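PDB 5KAK: NIPSNAP domain-containing protein from Burkholderia xenovorans, which is of unknown function but belongs to the NipSnap family and has a ferredoxin-like fold, consistent with a dimeric alpha-beta barrel protein. Local coordinates for residues A36-R44 with R74-P82. Sequence-based numbering, arbitrary orientation.
Sequences AIQRPVLGR and RRAILLAMP
The guanidinium of Arg74 meets the C-terminal end of helix 23-42 edge-on: Val41 O lies near its plane, accepting a bond of 2.9 Å from NH1, while Leu42 O and Gly43 CA sit oblique to it. That bond is bent, 147° at the hydrogen, and NH1 stands above the Val41 carbonyl plane rather than in it. An extended chain from CG to NE carries the charge to this helix end, where the last carbonyls would be expected to favour it; Asp70 takes NE in a salt bridge. Gly43, with positive phi, ends the helix right beside NH1. The helical segments 36-42 and 74-80 run roughly antiparallel, at 152°, their axes approaching to 9.2 Å, and pack on one side of the four-stranded antiparallel sheet of a ferredoxin-like fold, consistent with the dimeric alpha-beta barrel clan. Leu78 is a knob in the hole formed by Ile37, Gln38, Val41 and Leu42; with CG anti to the backbone N (chi1 -178°), the branch is directed into that hole, where CD2 touches Gln38 CG at 3.8 Å and Leu42 CD1 at 4.0 Å. Trp84 also touches Leu78. Val41 straddles the seam, CG1 against Ile77 CG2 and CG2 3.7 Å from Met81 SD. Bent at chi3, Met81 brings CE to 3.7 Å from Ile37 CG2.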
ATOM      1  N   ALA E  36     -13.272  21.920  22.067  1.00 16.90           N
ATOM      2  CA  ALA E  36     -13.487  22.410  23.424  1.00 17.69           C
ATOM      3  C   ALA E  36     -13.562  21.262  24.414  1.00 17.82           C
ATOM      4  O   ALA E  36     -13.260  21.442  25.598  1.00 19.24           O
ATOM      5  CB  ALA E  36     -14.769  23.242  23.489  1.00 21.24           C
ATOM      6  N   ILE E  37     -13.989  20.087  23.955  1.00 17.38           N
ATOM      7  CA  ILE E  37     -13.970  18.902  24.801  1.00 17.51           C
ATOM      8  C   ILE E  37     -12.564  18.326  24.878  1.00 17.18           C
ATOM      9  O   ILE E  37     -12.042  18.056  25.966  1.00 20.30           O
ATOM     10  CB  ILE E  37     -14.952  17.843  24.272  1.00 19.75           C
ATOM     11  CG1 ILE E  37     -16.362  18.394  24.160  1.00 17.75           C
ATOM     12  CG2 ILE E  37     -14.945  16.616  25.166  1.00 20.34           C
ATOM     13  CD1 ILE E  37     -17.293  17.456  23.432  1.00 28.87           C
ATOM     14  N   GLN E  38     -11.936  18.124  23.712  1.00 16.46           N
ATOM     15  CA  GLN E  38     -10.769  17.256  23.638  1.00 16.13           C
ATOM     16  C   GLN E  38      -9.484  17.962  24.045  1.00 20.52           C
ATOM     17  O   GLN E  38      -8.670  17.386  24.767  1.00 16.66           O
ATOM     18  CB  GLN E  38     -10.640  16.687  22.221  1.00 16.96           C
ATOM     19  CG  GLN E  38      -9.498  15.682  22.056  1.00 20.18           C
ATOM     20  CD  GLN E  38      -9.286  15.269  20.610  1.00 23.68           C
ATOM     21  OE1 GLN E  38      -9.495  16.061  19.694  1.00 18.64           O
ATOM     22  NE2 GLN E  38      -8.884  14.020  20.399  1.00 21.46           N
ATOM     23  N   ARG E  39      -9.281  19.201  23.607  1.00 19.09           N
ATOM     24  CA  ARG E  39      -8.005  19.858  23.872  0.51 16.61           C
ATOM     25  C   ARG E  39      -7.706  20.050  25.355  1.00 24.48           C
ATOM     26  O   ARG E  39      -6.551  19.816  25.751  1.00 17.78           O
ATOM     27  CB  ARG E  39      -7.939  21.201  23.133  0.51 21.29           C
ATOM     28  CG  ARG E  39      -6.594  21.908  23.299  0.51 21.75           C
ATOM     29  CD  ARG E  39      -6.351  22.916  22.195  0.51 23.64           C
ATOM     30  NE  ARG E  39      -7.568  23.634  21.844  0.51 22.74           N
ATOM     31  CZ  ARG E  39      -7.656  24.514  20.851  0.51 21.09           C
ATOM     32  NH1 ARG E  39      -6.591  24.795  20.117  0.51 20.86           N
ATOM     33  NH2 ARG E  39      -8.810  25.115  20.598  0.51 16.69           N
ATOM     34  N   PRO E  40      -8.645  20.456  26.216  1.00 24.55           N
ATOM     35  CA  PRO E  40      -8.272  20.620  27.630  1.00 19.05           C
ATOM     36  C   PRO E  40      -7.856  19.319  28.291  1.00 22.06           C
ATOM     37  O   PRO E  40      -7.040  19.342  29.221  1.00 26.73           O
ATOM     38  CB  PRO E  40      -9.546  21.185  28.277  1.00 19.58           C
ATOM     39  CG  PRO E  40     -10.392  21.673  27.136  1.00 19.01           C
ATOM     40  CD  PRO E  40     -10.062  20.789  25.984  1.00 22.24           C
ATOM     41  N   VAL E  41      -8.411  18.189  27.859  1.00 18.71           N
ATOM     42  CA  VAL E  41      -8.086  16.908  28.477  1.00 18.97           C
ATOM     43  C   VAL E  41      -6.724  16.413  28.000  1.00 19.06           C
ATOM     44  O   VAL E  41      -5.849  16.038  28.803  1.00 20.14           O
ATOM     45  CB  VAL E  41      -9.199  15.888  28.176  1.00 18.60           C
ATOM     46  CG1 VAL E  41      -8.913  14.561  28.843  1.00 20.15           C
ATOM     47  CG2 VAL E  41     -10.567  16.441  28.624  1.00 25.86           C
ATOM     48  N   LEU E  42      -6.517  16.420  26.682  1.00 19.97           N
ATOM     49  CA  LEU E  42      -5.272  15.881  26.143  1.00 17.61           C
ATOM     50  C   LEU E  42      -4.104  16.824  26.411  1.00 20.47           C
ATOM     51  O   LEU E  42      -3.004  16.374  26.753  1.00 20.66           O
ATOM     52  CB  LEU E  42      -5.430  15.587  24.653  1.00 16.84           C
ATOM     53  CG  LEU E  42      -6.410  14.441  24.384  1.00 16.26           C
ATOM     54  CD1 LEU E  42      -6.344  13.931  22.928  1.00 16.34           C
ATOM     55  CD2 LEU E  42      -6.202  13.298  25.387  1.00 20.35           C
ATOM     56  N   GLY E  43      -4.306  18.126  26.251  1.00 18.11           N
ATOM     57  CA  GLY E  43      -3.326  19.052  26.784  1.00 21.96           C
ATOM     58  C   GLY E  43      -2.547  19.883  25.790  1.00 23.82           C
ATOM     59  O   GLY E  43      -2.513  21.112  25.902  1.00 22.11           O
ATOM     60  N   ARG E  44      -1.907  19.234  24.807  1.00 17.86           N
ATOM     61  CA  ARG E  44      -0.870  19.879  23.997  1.00 20.97           C
ATOM     62  C   ARG E  44      -1.092  19.575  22.517  1.00 17.79           C
ATOM     63  O   ARG E  44      -0.449  18.691  21.949  1.00 20.96           O
ATOM     64  CB  ARG E  44       0.515  19.439  24.466  1.00 18.41           C
ATOM     65  CG  ARG E  44       0.782  19.761  25.944  1.00 20.82           C
ATOM     66  CD  ARG E  44       2.146  19.266  26.341  1.00 20.40           C
ATOM     67  NE  ARG E  44       2.569  19.728  27.656  1.00 31.67           N
ATOM     68  CZ  ARG E  44       2.404  19.040  28.776  1.00 32.93           C
ATOM     69  NH1 ARG E  44       1.801  17.856  28.746  1.00 30.55           N
ATOM     70  NH2 ARG E  44       2.850  19.535  29.923  1.00 37.09           N
ATOM     71  N   ARG E  74      -4.102  10.763  30.261  1.00 19.03           N
ATOM     72  CA  ARG E  74      -4.974  11.767  29.667  1.00 24.34           C
ATOM     73  C   ARG E  74      -5.947  11.137  28.679  1.00 20.65           C
ATOM     74  O   ARG E  74      -7.120  11.529  28.623  1.00 20.91           O
ATOM     75  CB  ARG E  74      -4.136  12.859  28.997  1.00 22.91           C
ATOM     76  CG  ARG E  74      -3.226  13.603  29.959  1.00 23.59           C
ATOM     77  CD  ARG E  74      -2.448  14.737  29.293  1.00 19.94           C
ATOM     78  NE  ARG E  74      -1.835  15.615  30.290  1.00 20.37           N
ATOM     79  CZ  ARG E  74      -2.411  16.715  30.770  1.00 19.32           C
ATOM     80  NH1 ARG E  74      -3.620  17.069  30.348  1.00 20.93           N
ATOM     81  NH2 ARG E  74      -1.794  17.461  31.681  1.00 22.62           N
ATOM     82  N   ARG E  75      -5.479  10.174  27.873  1.00 18.75           N
ATOM     83  CA  ARG E  75      -6.381   9.530  26.926  1.00 17.80           C
ATOM     84  C   ARG E  75      -7.432   8.686  27.638  1.00 25.20           C
ATOM     85  O   ARG E  75      -8.582   8.625  27.189  1.00 24.63           O
ATOM     86  CB  ARG E  75      -5.590   8.696  25.915  1.00 21.73           C
ATOM     87  CG  ARG E  75      -4.893   9.543  24.849  1.00 13.75           C
ATOM     88  CD  ARG E  75      -4.322   8.694  23.714  1.00 20.77           C
ATOM     89  NE  ARG E  75      -5.357   7.889  23.068  1.00 21.93           N
ATOM     90  CZ  ARG E  75      -6.172   8.342  22.124  1.00 19.81           C
ATOM     91  NH1 ARG E  75      -6.072   9.592  21.698  1.00 19.64           N
ATOM     92  NH2 ARG E  75      -7.091   7.537  21.610  1.00 24.23           N
ATOM     93  N   ALA E  76      -7.079   8.059  28.764  1.00 24.33           N
ATOM     94  CA  ALA E  76      -8.074   7.277  29.489  1.00 24.04           C
ATOM     95  C   ALA E  76      -9.192   8.170  30.020  1.00 27.48           C
ATOM     96  O   ALA E  76     -10.374   7.804  29.957  1.00 26.93           O
ATOM     97  CB  ALA E  76      -7.407   6.509  30.631  1.00 23.95           C
ATOM     98  N   ILE E  77      -8.830   9.345  30.543  1.00 21.79           N
ATOM     99  CA  ILE E  77      -9.823  10.311  31.005  1.00 24.23           C
ATOM    100  C   ILE E  77     -10.739  10.733  29.863  1.00 22.91           C
ATOM    101  O   ILE E  77     -11.963  10.819  30.032  1.00 26.71           O
ATOM    102  CB  ILE E  77      -9.126  11.529  31.640  1.00 23.01           C
ATOM    103  CG1 ILE E  77      -8.411  11.126  32.929  1.00 28.75           C
ATOM    104  CG2 ILE E  77     -10.125  12.656  31.873  1.00 26.95           C
ATOM    105  CD1 ILE E  77      -7.609  12.247  33.544  1.00 30.12           C
ATOM    106  N   LEU E  78     -10.166  11.019  28.689  1.00 25.96           N
ATOM    107  CA  LEU E  78     -10.986  11.452  27.558  1.00 20.28           C
ATOM    108  C   LEU E  78     -11.969  10.364  27.139  1.00 20.65           C
ATOM    109  O   LEU E  78     -13.172  10.617  26.998  1.00 22.12           O
ATOM    110  CB  LEU E  78     -10.097  11.849  26.378  1.00 18.43           C
ATOM    111  CG  LEU E  78     -10.842  12.377  25.140  1.00 21.57           C
ATOM    112  CD1 LEU E  78     -11.482  13.748  25.388  1.00 18.86           C
ATOM    113  CD2 LEU E  78      -9.893  12.420  23.953  1.00 18.82           C
ATOM    114  N   LEU E  79     -11.471   9.140  26.949  1.00 21.52           N
ATOM    115  CA  LEU E  79     -12.316   8.039  26.494  1.00 26.26           C
ATOM    116  C   LEU E  79     -13.447   7.744  27.466  1.00 24.44           C
ATOM    117  O   LEU E  79     -14.513   7.281  27.047  1.00 26.30           O
ATOM    118  CB  LEU E  79     -11.473   6.782  26.274  1.00 29.39           C
ATOM    119  N   ALA E  80     -13.245   8.011  28.757  1.00 22.44           N
ATOM    120  CA  ALA E  80     -14.287   7.748  29.743  1.00 25.39           C
ATOM    121  C   ALA E  80     -15.375   8.812  29.760  1.00 29.51           C
ATOM    122  O   ALA E  80     -16.446   8.563  30.320  1.00 32.01           O
ATOM    123  CB  ALA E  80     -13.677   7.629  31.144  1.00 27.13           C
ATOM    124  N   MET E  81     -15.136   9.977  29.170  1.00 24.16           N
ATOM    125  CA  MET E  81     -16.089  11.081  29.271  1.00 23.21           C
ATOM    126  C   MET E  81     -17.354  10.793  28.476  1.00 20.36           C
ATOM    127  O   MET E  81     -17.270  10.550  27.267  1.00 20.15           O
ATOM    128  CB  MET E  81     -15.450  12.372  28.780  1.00 25.33           C
ATOM    129  CG  MET E  81     -14.385  12.899  29.698  1.00 27.20           C
ATOM    130  SD  MET E  81     -13.665  14.430  29.095  1.00 28.01           S
ATOM    131  CE  MET E  81     -15.129  15.357  28.658  1.00 36.06           C
ATOM    132  N   PRO E  82     -18.535  10.812  29.094  1.00 21.54           N
ATOM    133  CA  PRO E  82     -19.765  10.613  28.308  1.00 20.73           C
ATOM    134  C   PRO E  82     -19.975  11.670  27.246  1.00 20.56           C
ATOM    135  O   PRO E  82     -20.514  11.356  26.181  1.00 22.72           O
ATOM    136  CB  PRO E  82     -20.867  10.663  29.371  1.00 27.47           C
ATOM    137  CG  PRO E  82     -20.183  10.281  30.636  1.00 27.02           C
ATOM    138  CD  PRO E  82     -18.795  10.826  30.541  1.00 24.46           C
TER